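Local coordinates for protein sortase, SrtB family (Streptococcus pneumoniae PCS8235, PDB 4Y4Q) that probably acts as a class B sortase, a transpeptidase that cleaves sorting signals and helps build the type II pilus on the pneumococcal surface, at residues 144-155 against 167-175; 190-200 against 212-220. All coordinates share one frame; numbering follows the deposited sequence.

Contact 1 of 2, residues 144-155 against 167-175; sequences FADQEFFDQHRY and LEIFEMLEV
F150 turns the edge of its ring to the strand: F170 O lies near the ring plane, and CE1 comes within 3.7 Å of M172 N, while the ring of H206 also packs against it. F144 has F149 CE1 3.6 Å above one face and H153 O in plane at its edge; I169 CD1, a slim branch, reaches F144 CE2 (3.6 Å) and CZ obliquely. M172, unbranched and supple, folds at chi2 (-90°): its CG sits 3.5 Å from F144 CB, and CE goes on to A145 CA at 3.6 Å, where a small residue permits the approach. Helix 147-152 runs over residues 167-175 of the sortase beta barrel at 152°, roughly antiparallel. Beyond the helix the chain enters strand 155-160, the antiparallel partner of 163-176; I169 N donates to R154 O (2.7 Å), and Y155 and E168 form a non-hydrogen-bonded pair. On the outer side R154 and E168 run side by side. The guanidinium grips E168 OE2 side-on in a salt bridge, its plane 26° from the carboxylate's, through bent bonds from R154 NE (2.7 Å) and NH2 (2.6 Å). Y155 packs one ring face on R154 CG, and its OH, over the guanidinium, pairs with a water that donates weakly to E168 OE2.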
loop_
_atom_site.group_PDB
_atom_site.type_symbol
_atom_site.label_atom_id
_atom_site.label_comp_id
_atom_site.label_asym_id
_atom_site.label_seq_id
_atom_site.Cartn_x
_atom_site.Cartn_y
_atom_site.Cartn_z
ATOM N N PHE A 144 -2.907 12.652 1.576
ATOM C CA PHE A 144 -3.036 12.182 2.955
ATOM C C PHE A 144 -2.121 12.951 3.917
ATOM O O PHE A 144 -2.219 12.794 5.132
ATOM C CB PHE A 144 -2.777 10.670 3.044
ATOM C CG PHE A 144 -3.910 9.829 2.504
ATOM C CD1 PHE A 144 -3.984 9.517 1.153
ATOM C CD2 PHE A 144 -4.912 9.371 3.349
ATOM C CE1 PHE A 144 -5.045 8.748 0.655
ATOM C CE2 PHE A 144 -5.975 8.596 2.857
ATOM C CZ PHE A 144 -6.042 8.288 1.514
ATOM N N ALA A 145 -1.242 13.795 3.382
ATOM C CA ALA A 145 -0.435 14.660 4.238
ATOM C C ALA A 145 -1.281 15.768 4.872
ATOM O O ALA A 145 -0.864 16.387 5.852
ATOM C CB ALA A 145 0.736 15.248 3.468
ATOM N N ASP A 146 -2.468 16.007 4.316
ATOM C CA ASP A 146 -3.405 16.986 4.874
ATOM C C ASP A 146 -4.276 16.361 5.972
ATOM O O ASP A 146 -4.863 15.289 5.780
ATOM C CB ASP A 146 -4.281 17.582 3.771
ATOM C CG ASP A 146 -5.241 18.636 4.296
ATOM O OD1 ASP A 146 -4.774 19.722 4.716
ATOM O OD2 ASP A 146 -6.466 18.377 4.287
ATOM N N GLN A 147 -4.340 17.027 7.123
ATOM C CA GLN A 147 -5.051 16.512 8.292
ATOM C C GLN A 147 -6.483 16.096 7.947
ATOM O O GLN A 147 -6.902 14.972 8.220
ATOM C CB GLN A 147 -5.063 17.575 9.408
ATOM C CG GLN A 147 -5.619 17.094 10.766
ATOM C CD GLN A 147 -4.769 15.987 11.392
ATOM O OE1 GLN A 147 -5.104 14.796 11.310
ATOM N NE2 GLN A 147 -3.658 16.375 12.010
ATOM N N GLU A 148 -7.221 17.009 7.329
ATOM C CA GLU A 148 -8.619 16.776 6.979
ATOM C C GLU A 148 -8.814 15.602 6.011
ATOM O O GLU A 148 -9.641 14.718 6.237
ATOM C CB GLU A 148 -9.195 18.063 6.388
ATOM C CG GLU A 148 -10.697 18.156 6.390
ATOM C CD GLU A 148 -11.174 19.540 5.973
ATOM O OE1 GLU A 148 -10.776 20.530 6.636
ATOM O OE2 GLU A 148 -11.926 19.632 4.974
ATOM N N PHE A 149 -8.050 15.593 4.928
ATOM C CA PHE A 149 -8.154 14.514 3.963
ATOM C C PHE A 149 -7.814 13.180 4.649
ATOM O O PHE A 149 -8.489 12.162 4.431
ATOM C CB PHE A 149 -7.215 14.792 2.783
ATOM C CG PHE A 149 -7.433 13.891 1.594
ATOM C CD1 PHE A 149 -6.864 12.621 1.557
ATOM C CD2 PHE A 149 -8.186 14.319 0.508
ATOM C CE1 PHE A 149 -7.051 11.781 0.464
ATOM C CE2 PHE A 149 -8.376 13.491 -0.593
ATOM C CZ PHE A 149 -7.806 12.214 -0.611
ATOM N N PHE A 150 -6.787 13.185 5.491
ATOM C CA PHE A 150 -6.432 11.979 6.235
ATOM C C PHE A 150 -7.570 11.535 7.154
ATOM O O PHE A 150 -7.878 10.351 7.228
ATOM C CB PHE A 150 -5.166 12.185 7.077
ATOM C CG PHE A 150 -4.787 10.970 7.893
ATOM C CD1 PHE A 150 -3.978 9.975 7.344
ATOM C CD2 PHE A 150 -5.257 10.807 9.191
ATOM C CE1 PHE A 150 -3.625 8.842 8.084
ATOM C CE2 PHE A 150 -4.910 9.681 9.942
ATOM C CZ PHE A 150 -4.091 8.696 9.386
ATOM N N ASP A 151 -8.174 12.481 7.870
ATOM C CA ASP A 151 -9.222 12.136 8.823
ATOM C C ASP A 151 -10.428 11.536 8.118
ATOM O O ASP A 151 -11.117 10.678 8.668
ATOM C CB ASP A 151 -9.657 13.363 9.640
ATOM C CG ASP A 151 -8.567 13.853 10.596
ATOM O OD1 ASP A 151 -7.645 13.069 10.917
ATOM O OD2 ASP A 151 -8.634 15.023 11.033
ATOM N N GLN A 152 -10.671 11.975 6.887
ATOM C CA GLN A 152 -11.918 11.646 6.215
ATOM C C GLN A 152 -11.860 10.452 5.255
ATOM O O GLN A 152 -12.901 9.998 4.786
ATOM C CB GLN A 152 -12.473 12.888 5.504
ATOM C CG GLN A 152 -12.727 14.065 6.450
ATOM C CD GLN A 152 -14.000 14.823 6.116
ATOM O OE1 GLN A 152 -14.271 15.119 4.954
ATOM N NE2 GLN A 152 -14.794 15.127 7.138
ATOM N N HIS A 153 -10.650 10.070 4.877
ATOM C CA HIS A 153 -10.469 8.872 4.105
ATOM C C HIS A 153 -9.891 7.905 5.102
ATOM O O HIS A 153 -8.724 8.005 5.481
ATOM C CB HIS A 153 -9.487 9.108 2.959
ATOM C CG HIS A 153 -9.915 10.184 2.010
ATOM N ND1 HIS A 153 -9.617 11.515 2.211
ATOM C CD2 HIS A 153 -10.616 10.126 0.854
ATOM C CE1 HIS A 153 -10.118 12.230 1.220
ATOM N NE2 HIS A 153 -10.729 11.411 0.383
ATOM N N ARG A 154 -10.711 6.958 5.525
ATOM C CA ARG A 154 -10.232 5.925 6.422
ATOM C C ARG A 154 -10.306 4.530 5.806
ATOM O O ARG A 154 -9.459 3.688 6.070
ATOM C CB ARG A 154 -11.054 5.981 7.717
ATOM C CG ARG A 154 -10.707 4.924 8.755
ATOM C CD ARG A 154 -11.327 5.292 10.084
ATOM N NE ARG A 154 -11.344 4.205 11.058
ATOM C CZ ARG A 154 -11.691 4.367 12.333
ATOM N NH1 ARG A 154 -12.029 5.570 12.780
ATOM N NH2 ARG A 154 -11.700 3.334 13.162
ATOM N N TYR A 155 -11.322 4.286 4.988
ATOM C CA TYR A 155 -11.605 2.926 4.547
ATOM C C TYR A 155 -11.386 2.704 3.053
ATOM O O TYR A 155 -11.362 3.647 2.242
ATOM C CB TYR A 155 -13.037 2.508 4.933
ATOM C CG TYR A 155 -13.338 2.570 6.421
ATOM C CD1 TYR A 155 -12.921 1.560 7.285
ATOM C CD2 TYR A 155 -14.056 3.631 6.958
ATOM C CE1 TYR A 155 -13.205 1.616 8.644
ATOM C CE2 TYR A 155 -14.345 3.692 8.311
ATOM C CZ TYR A 155 -13.912 2.689 9.150
ATOM O OH TYR A 155 -14.208 2.753 10.498
ATOM N N LEU A 167 -10.061 -2.552 3.934
ATOM C CA LEU A 167 -8.815 -1.891 4.309
ATOM C C LEU A 167 -9.150 -0.776 5.269
ATOM O O LEU A 167 -10.108 -0.034 5.044
ATOM C CB LEU A 167 -8.150 -1.266 3.086
ATOM C CG LEU A 167 -7.459 -2.140 2.040
ATOM C CD1 LEU A 167 -6.949 -1.242 0.924
ATOM C CD2 LEU A 167 -6.302 -2.932 2.669
ATOM N N GLU A 168 -8.374 -0.641 6.341
ATOM C CA GLU A 168 -8.538 0.508 7.218
ATOM C C GLU A 168 -7.213 1.239 7.324
ATOM O O GLU A 168 -6.258 0.705 7.870
ATOM C CB GLU A 168 -9.021 0.065 8.593
ATOM C CG GLU A 168 -9.253 1.223 9.558
ATOM C CD GLU A 168 -10.095 0.827 10.764
ATOM O OE1 GLU A 168 -10.407 -0.377 10.924
ATOM O OE2 GLU A 168 -10.454 1.729 11.549
ATOM N N ILE A 169 -7.135 2.450 6.783
ATOM C CA ILE A 169 -5.894 3.215 6.867
ATOM C C ILE A 169 -5.627 3.663 8.314
ATOM O O ILE A 169 -6.536 4.165 8.988
ATOM C CB ILE A 169 -5.933 4.430 5.915
ATOM C CG1 ILE A 169 -5.916 3.955 4.465
ATOM C CG2 ILE A 169 -4.748 5.347 6.146
ATOM C CD1 ILE A 169 -6.131 5.068 3.480
ATOM N N PHE A 170 -4.396 3.489 8.803
ATOM C CA PHE A 170 -4.068 4.014 10.135
ATOM C C PHE A 170 -2.877 4.966 10.190
ATOM O O PHE A 170 -2.588 5.534 11.242
ATOM C CB PHE A 170 -3.868 2.890 11.159
ATOM C CG PHE A 170 -2.723 1.981 10.841
ATOM C CD1 PHE A 170 -1.436 2.267 11.286
ATOM C CD2 PHE A 170 -2.929 0.836 10.092
ATOM C CE1 PHE A 170 -0.372 1.414 10.988
ATOM C CE2 PHE A 170 -1.873 -0.012 9.789
ATOM C CZ PHE A 170 -0.598 0.283 10.240
ATOM N N GLU A 171 -2.174 5.146 9.083
ATOM C CA GLU A 171 -0.988 5.997 9.131
ATOM C C GLU A 171 -0.597 6.597 7.784
ATOM O O GLU A 171 -0.737 5.947 6.738
ATOM C CB GLU A 171 0.214 5.229 9.731
ATOM C CG GLU A 171 1.523 5.997 9.621
ATOM C CD GLU A 171 2.697 5.365 10.369
ATOM O OE1 GLU A 171 2.505 4.372 11.110
ATOM O OE2 GLU A 171 3.828 5.880 10.209
ATOM N N MET A 172 -0.115 7.840 7.810
ATOM C CA MET A 172 0.614 8.386 6.661
ATOM C C MET A 172 1.989 8.846 7.131
ATOM O O MET A 172 2.135 9.430 8.220
ATOM C CB MET A 172 -0.132 9.574 6.041
ATOM C CG MET A 172 0.237 9.867 4.581
ATOM S SD MET A 172 1.618 11.012 4.331
ATOM C CE MET A 172 1.439 11.978 5.770
ATOM N N LEU A 173 3.007 8.605 6.319
ATOM C CA LEU A 173 4.310 9.117 6.694
ATOM C C LEU A 173 5.065 9.522 5.463
ATOM O O LEU A 173 4.718 9.087 4.361
ATOM C CB LEU A 173 5.094 8.094 7.532
ATOM C CG LEU A 173 5.320 6.638 7.110
ATOM C CD1 LEU A 173 6.064 6.571 5.834
ATOM C CD2 LEU A 173 6.185 5.947 8.144
ATOM N N GLU A 174 6.089 10.347 5.654
ATOM C CA GLU A 174 7.005 10.710 4.578
ATOM C C GLU A 174 8.395 10.263 4.989
ATOM O O GLU A 174 8.801 10.461 6.136
ATOM C CB GLU A 174 6.969 12.228 4.315
ATOM C CG GLU A 174 5.611 12.724 3.778
ATOM C CD GLU A 174 5.524 14.246 3.624
ATOM O OE1 GLU A 174 6.460 14.961 4.056
ATOM O OE2 GLU A 174 4.508 14.728 3.073
ATOM N N VAL A 175 9.121 9.648 4.061
ATOM C CA VAL A 175 10.435 9.084 4.363
ATOM C C VAL A 175 11.327 9.223 3.157
ATOM O O VAL A 175 10.858 9.545 2.061
ATOM C CB VAL A 175 10.346 7.567 4.655
ATOM C CG1 VAL A 175 9.608 7.297 5.949
ATOM C CG2 VAL A 175 9.659 6.854 3.492
HETATM O O HOH W 1 -13.549 0.604 11.985
#

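Contact 2 of 2, residues 190-200 against 212-220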
loop_
_atom_site.group_PDB
_atom_site.type_symbol
_atom_site.label_atom_id
_atom_site.label_comp_id
_atom_site.label_asym_id
_atom_site.label_seq_id
_atom_site.Cartn_x
_atom_site.Cartn_y
_atom_site.Cartn_z
ATOM N N GLU A 190 7.263 -12.496 16.107
ATOM C CA GLU A 190 6.304 -11.649 16.811
ATOM C C GLU A 190 6.947 -10.369 17.339
ATOM O O GLU A 190 6.533 -9.255 16.971
ATOM C CB GLU A 190 5.689 -12.461 17.957
ATOM C CG GLU A 190 4.539 -11.817 18.723
ATOM C CD GLU A 190 3.831 -12.824 19.630
ATOM O OE1 GLU A 190 3.547 -13.948 19.157
ATOM O OE2 GLU A 190 3.574 -12.506 20.814
ATOM N N ASP A 191 7.963 -10.531 18.187
ATOM C CA ASP A 191 8.638 -9.396 18.810
ATOM C C ASP A 191 9.309 -8.502 17.762
ATOM O O ASP A 191 9.350 -7.268 17.903
ATOM C CB ASP A 191 9.659 -9.879 19.843
ATOM C CG ASP A 191 9.020 -10.654 20.989
ATOM O OD1 ASP A 191 8.741 -11.860 20.812
ATOM O OD2 ASP A 191 8.810 -10.062 22.070
ATOM N N ARG A 192 9.809 -9.125 16.696
ATOM C CA ARG A 192 10.436 -8.388 15.601
ATOM C C ARG A 192 9.407 -7.591 14.793
ATOM O O ARG A 192 9.643 -6.430 14.444
ATOM C CB ARG A 192 11.225 -9.343 14.699
ATOM C CG ARG A 192 11.982 -8.659 13.568
ATOM C CD ARG A 192 12.766 -9.654 12.711
ATOM N NE ARG A 192 13.972 -10.146 13.377
ATOM C CZ ARG A 192 14.018 -11.275 14.075
ATOM N NH1 ARG A 192 12.922 -12.014 14.194
ATOM N NH2 ARG A 192 15.147 -11.671 14.659
ATOM N N GLN A 193 8.264 -8.207 14.503
ATOM C CA GLN A 193 7.168 -7.496 13.858
ATOM C C GLN A 193 6.725 -6.336 14.748
ATOM O O GLN A 193 6.485 -5.230 14.263
ATOM C CB GLN A 193 6.006 -8.449 13.553
ATOM C CG GLN A 193 6.207 -9.318 12.299
ATOM C CD GLN A 193 5.418 -10.621 12.351
ATOM O OE1 GLN A 193 4.707 -10.891 13.320
ATOM N NE2 GLN A 193 5.556 -11.441 11.314
ATOM N N GLN A 194 6.660 -6.570 16.057
ATOM C CA GLN A 194 6.231 -5.510 16.967
ATOM C C GLN A 194 7.183 -4.312 16.931
ATOM O O GLN A 194 6.741 -3.163 16.916
ATOM C CB GLN A 194 6.083 -6.021 18.399
ATOM C CG GLN A 194 5.471 -4.979 19.333
ATOM C CD GLN A 194 4.020 -4.682 18.983
ATOM O OE1 GLN A 194 3.177 -5.580 18.996
ATOM N NE2 GLN A 194 3.725 -3.425 18.644
ATOM N N ALA A 195 8.486 -4.585 16.893
ATOM C CA ALA A 195 9.487 -3.529 16.789
ATOM C C ALA A 195 9.377 -2.757 15.471
ATOM O O ALA A 195 9.547 -1.532 15.438
ATOM C CB ALA A 195 10.896 -4.106 16.962
ATOM N N TYR A 196 9.106 -3.456 14.375
ATOM C CA TYR A 196 8.903 -2.769 13.096
ATOM C C TYR A 196 7.692 -1.840 13.192
ATOM O O TYR A 196 7.727 -0.707 12.711
ATOM C CB TYR A 196 8.685 -3.785 11.970
ATOM C CG TYR A 196 8.337 -3.191 10.613
ATOM C CD1 TYR A 196 9.328 -2.699 9.777
ATOM C CD2 TYR A 196 7.028 -3.178 10.150
ATOM C CE1 TYR A 196 9.026 -2.183 8.526
ATOM C CE2 TYR A 196 6.708 -2.652 8.884
ATOM C CZ TYR A 196 7.711 -2.162 8.090
ATOM O OH TYR A 196 7.422 -1.650 6.852
ATOM N N LEU A 197 6.624 -2.339 13.810
ATOM C CA LEU A 197 5.387 -1.581 13.980
ATOM C C LEU A 197 5.631 -0.361 14.859
ATOM O O LEU A 197 5.205 0.751 14.529
ATOM C CB LEU A 197 4.341 -2.481 14.631
ATOM C CG LEU A 197 2.861 -2.330 14.307
ATOM C CD1 LEU A 197 2.633 -2.214 12.803
ATOM C CD2 LEU A 197 2.157 -3.548 14.855
ATOM N N ASP A 198 6.336 -0.572 15.969
ATOM C CA ASP A 198 6.584 0.494 16.927
ATOM C C ASP A 198 7.350 1.652 16.290
ATOM O O ASP A 198 7.059 2.821 16.560
ATOM C CB ASP A 198 7.327 -0.043 18.154
ATOM C CG ASP A 198 6.414 -0.792 19.125
ATOM O OD1 ASP A 198 5.263 -1.101 18.754
ATOM O OD2 ASP A 198 6.854 -1.074 20.260
ATOM N N HIS A 199 8.322 1.333 15.442
ATOM C CA HIS A 199 9.110 2.373 14.781
ATOM C C HIS A 199 8.266 3.071 13.724
ATOM O O HIS A 199 8.219 4.304 13.670
ATOM C CB HIS A 199 10.399 1.813 14.149
ATOM C CG HIS A 199 11.185 2.842 13.399
ATOM N ND1 HIS A 199 11.100 2.992 12.029
ATOM C CD2 HIS A 199 12.036 3.804 13.829
ATOM C CE1 HIS A 199 11.879 3.992 11.647
ATOM N NE2 HIS A 199 12.454 4.501 12.721
ATOM N N LEU A 200 7.604 2.270 12.891
ATOM C CA LEU A 200 6.711 2.790 11.855
ATOM C C LEU A 200 5.763 3.850 12.429
ATOM O O LEU A 200 5.672 4.958 11.914
ATOM C CB LEU A 200 5.923 1.642 11.225
ATOM C CG LEU A 200 5.129 1.920 9.945
ATOM C CD1 LEU A 200 6.036 2.443 8.831
ATOM C CD2 LEU A 200 4.422 0.657 9.496
ATOM N N LEU A 212 -3.751 -3.076 16.697
ATOM C CA LEU A 212 -2.653 -3.550 15.858
ATOM C C LEU A 212 -1.715 -4.517 16.564
ATOM O O LEU A 212 -1.149 -4.211 17.621
ATOM C CB LEU A 212 -1.844 -2.375 15.314
ATOM C CG LEU A 212 -2.232 -1.958 13.903
ATOM C CD1 LEU A 212 -1.263 -0.910 13.381
ATOM C CD2 LEU A 212 -2.255 -3.188 13.012
ATOM N N SER A 213 -1.537 -5.680 15.951
ATOM C CA SER A 213 -0.662 -6.708 16.498
ATOM C C SER A 213 0.068 -7.451 15.372
ATOM O O SER A 213 -0.348 -7.391 14.209
ATOM C CB SER A 213 -1.470 -7.683 17.366
ATOM O OG SER A 213 -2.493 -8.309 16.615
ATOM N N PRO A 214 1.072 -8.232 15.729
ATOM C CA PRO A 214 1.813 -8.966 14.711
ATOM C C PRO A 214 0.802 -9.836 13.990
ATOM O O PRO A 214 0.921 -10.058 12.784
ATOM C CB PRO A 214 2.768 -9.830 15.532
ATOM C CG PRO A 214 2.992 -9.047 16.779
ATOM C CD PRO A 214 1.694 -8.345 17.060
ATOM N N SER A 215 -0.180 -10.336 14.732
ATOM C CA SER A 215 -1.120 -11.310 14.176
ATOM C C SER A 215 -1.917 -10.758 12.973
ATOM O O SER A 215 -2.379 -11.522 12.119
ATOM C CB SER A 215 -2.059 -11.830 15.267
ATOM O OG SER A 215 -2.533 -10.773 16.084
ATOM N N ASP A 216 -2.069 -9.439 12.896
ATOM C CA ASP A 216 -2.743 -8.816 11.752
ATOM C C ASP A 216 -1.824 -8.764 10.527
ATOM O O ASP A 216 -0.674 -9.207 10.570
ATOM C CB ASP A 216 -3.196 -7.388 12.084
ATOM C CG ASP A 216 -4.008 -7.304 13.358
ATOM O OD1 ASP A 216 -4.925 -8.132 13.547
ATOM O OD2 ASP A 216 -3.720 -6.401 14.173
ATOM N N ARG A 217 -2.342 -8.211 9.434
ATOM C CA ARG A 217 -1.551 -8.024 8.228
ATOM C C ARG A 217 -1.717 -6.586 7.786
ATOM O O ARG A 217 -2.823 -6.039 7.840
ATOM C CB ARG A 217 -2.017 -8.970 7.125
ATOM C CG ARG A 217 -1.638 -10.442 7.366
ATOM C CD ARG A 217 -2.304 -11.307 6.322
ATOM N NE ARG A 217 -3.754 -11.152 6.366
ATOM C CZ ARG A 217 -4.549 -11.138 5.297
ATOM N NH1 ARG A 217 -4.038 -11.269 4.072
ATOM N NH2 ARG A 217 -5.863 -10.996 5.458
ATOM N N ILE A 218 -0.623 -5.965 7.363
ATOM C CA ILE A 218 -0.689 -4.585 6.906
ATOM C C ILE A 218 -0.102 -4.390 5.514
ATOM O O ILE A 218 0.617 -5.254 4.979
ATOM C CB ILE A 218 -0.005 -3.644 7.886
ATOM C CG1 ILE A 218 1.505 -3.858 7.867
ATOM C CG2 ILE A 218 -0.550 -3.852 9.316
ATOM C CD1 ILE A 218 2.171 -2.967 8.873
ATOM N N ILE A 219 -0.420 -3.245 4.930
ATOM C CA ILE A 219 0.046 -2.903 3.598
ATOM C C ILE A 219 0.643 -1.492 3.621
ATOM O O ILE A 219 0.052 -0.571 4.201
ATOM C CB ILE A 219 -1.113 -2.912 2.619
ATOM C CG1 ILE A 219 -1.641 -4.333 2.437
ATOM C CG2 ILE A 219 -0.692 -2.346 1.289
ATOM C CD1 ILE A 219 -2.889 -4.381 1.580
ATOM N N LEU A 220 1.811 -1.325 3.005
ATOM C CA LEU A 220 2.400 -0.002 2.839
ATOM C C LEU A 220 2.286 0.387 1.381
ATOM O O LEU A 220 2.849 -0.274 0.497
ATOM C CB LEU A 220 3.871 0.037 3.260
ATOM C CG LEU A 220 4.220 0.004 4.754
ATOM C CD1 LEU A 220 3.984 -1.379 5.331
ATOM C CD2 LEU A 220 5.660 0.404 4.973
HETATM O O HOH W 2 1.163 -1.716 18.216
#
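P214 presses its ring against the first turn of helix 190-200, where its CB, CG and CD lean on Q193, E190 and Q194 in turn. CB meets the amide end of Q193, whose OE1 approaches to 3.1 Å; the same glutamine sends NE2 to I187 O, which helps hold the amide in place. CG, farthest out on the ring, lies 3.6 Å from E190 O, a carbonyl already engaged by Q194 N within the helix, and also touches the aliphatic part of the poorly ordered E190 side chain. CD closes the ring near Q194 OE1, at 3.7 Å. A compact, rigid residue suits this place, since P214 also starts the bend of a type I turn from S213 to D216, closed by D216 N donating to S213 O; D216 OD2 additionally accepts from S213 N. Q194 doubles back at chi2 (67°), and its NE2 binds D198 OD1 (2.8 Å) and a water (3.1 Å) that reaches L212 O weakly. Helix 190-202 belongs to the long connection between strands 163-176 and 218-225, where class B sortases characteristically carry a helix; the axis of residues 190-200 makes 47° with that of strand 218-220. Farther along, aliphatic side chains fill the angle between them. L197 CD1 stands 4.0 Å from I218 CD1 and 4.1 Å from L212 CD1, one methyl serving strand and loop, while CD2 lies near L212 CB. L200 adds its two methyls, one toward I218 and the other toward L220. Y196, with CG anti to the backbone N (chi1 175°), comes in from the direction opposite to L220 and sets its OH 3.3 Å from L220 CD2; that buried hydroxyl is satisfied by I182 O.

The contacts follow one another in the chain, strand 163-176 being followed by helix 190-202. The centres of the two contacts lie about 18 Å apart, yet they share one curled sheet and touch across it. While helix 147-152 takes the side of the strand bearing I169 and M172, F170 and L173 meet contact 2: F170 CZ is 3.4 Å from L212 CD1, and L173 CD2 is 3.6 Å from L200 CD1. L167 CD2 lies 3.9 Å from I219 CD1. Strand 218-225, whose first residues belong to contact 2, probably carries the catalytic cysteine, as in other sortases; contact 2 thus lies at the start of that strand, and contact 1 is joined to it through strand 163-176.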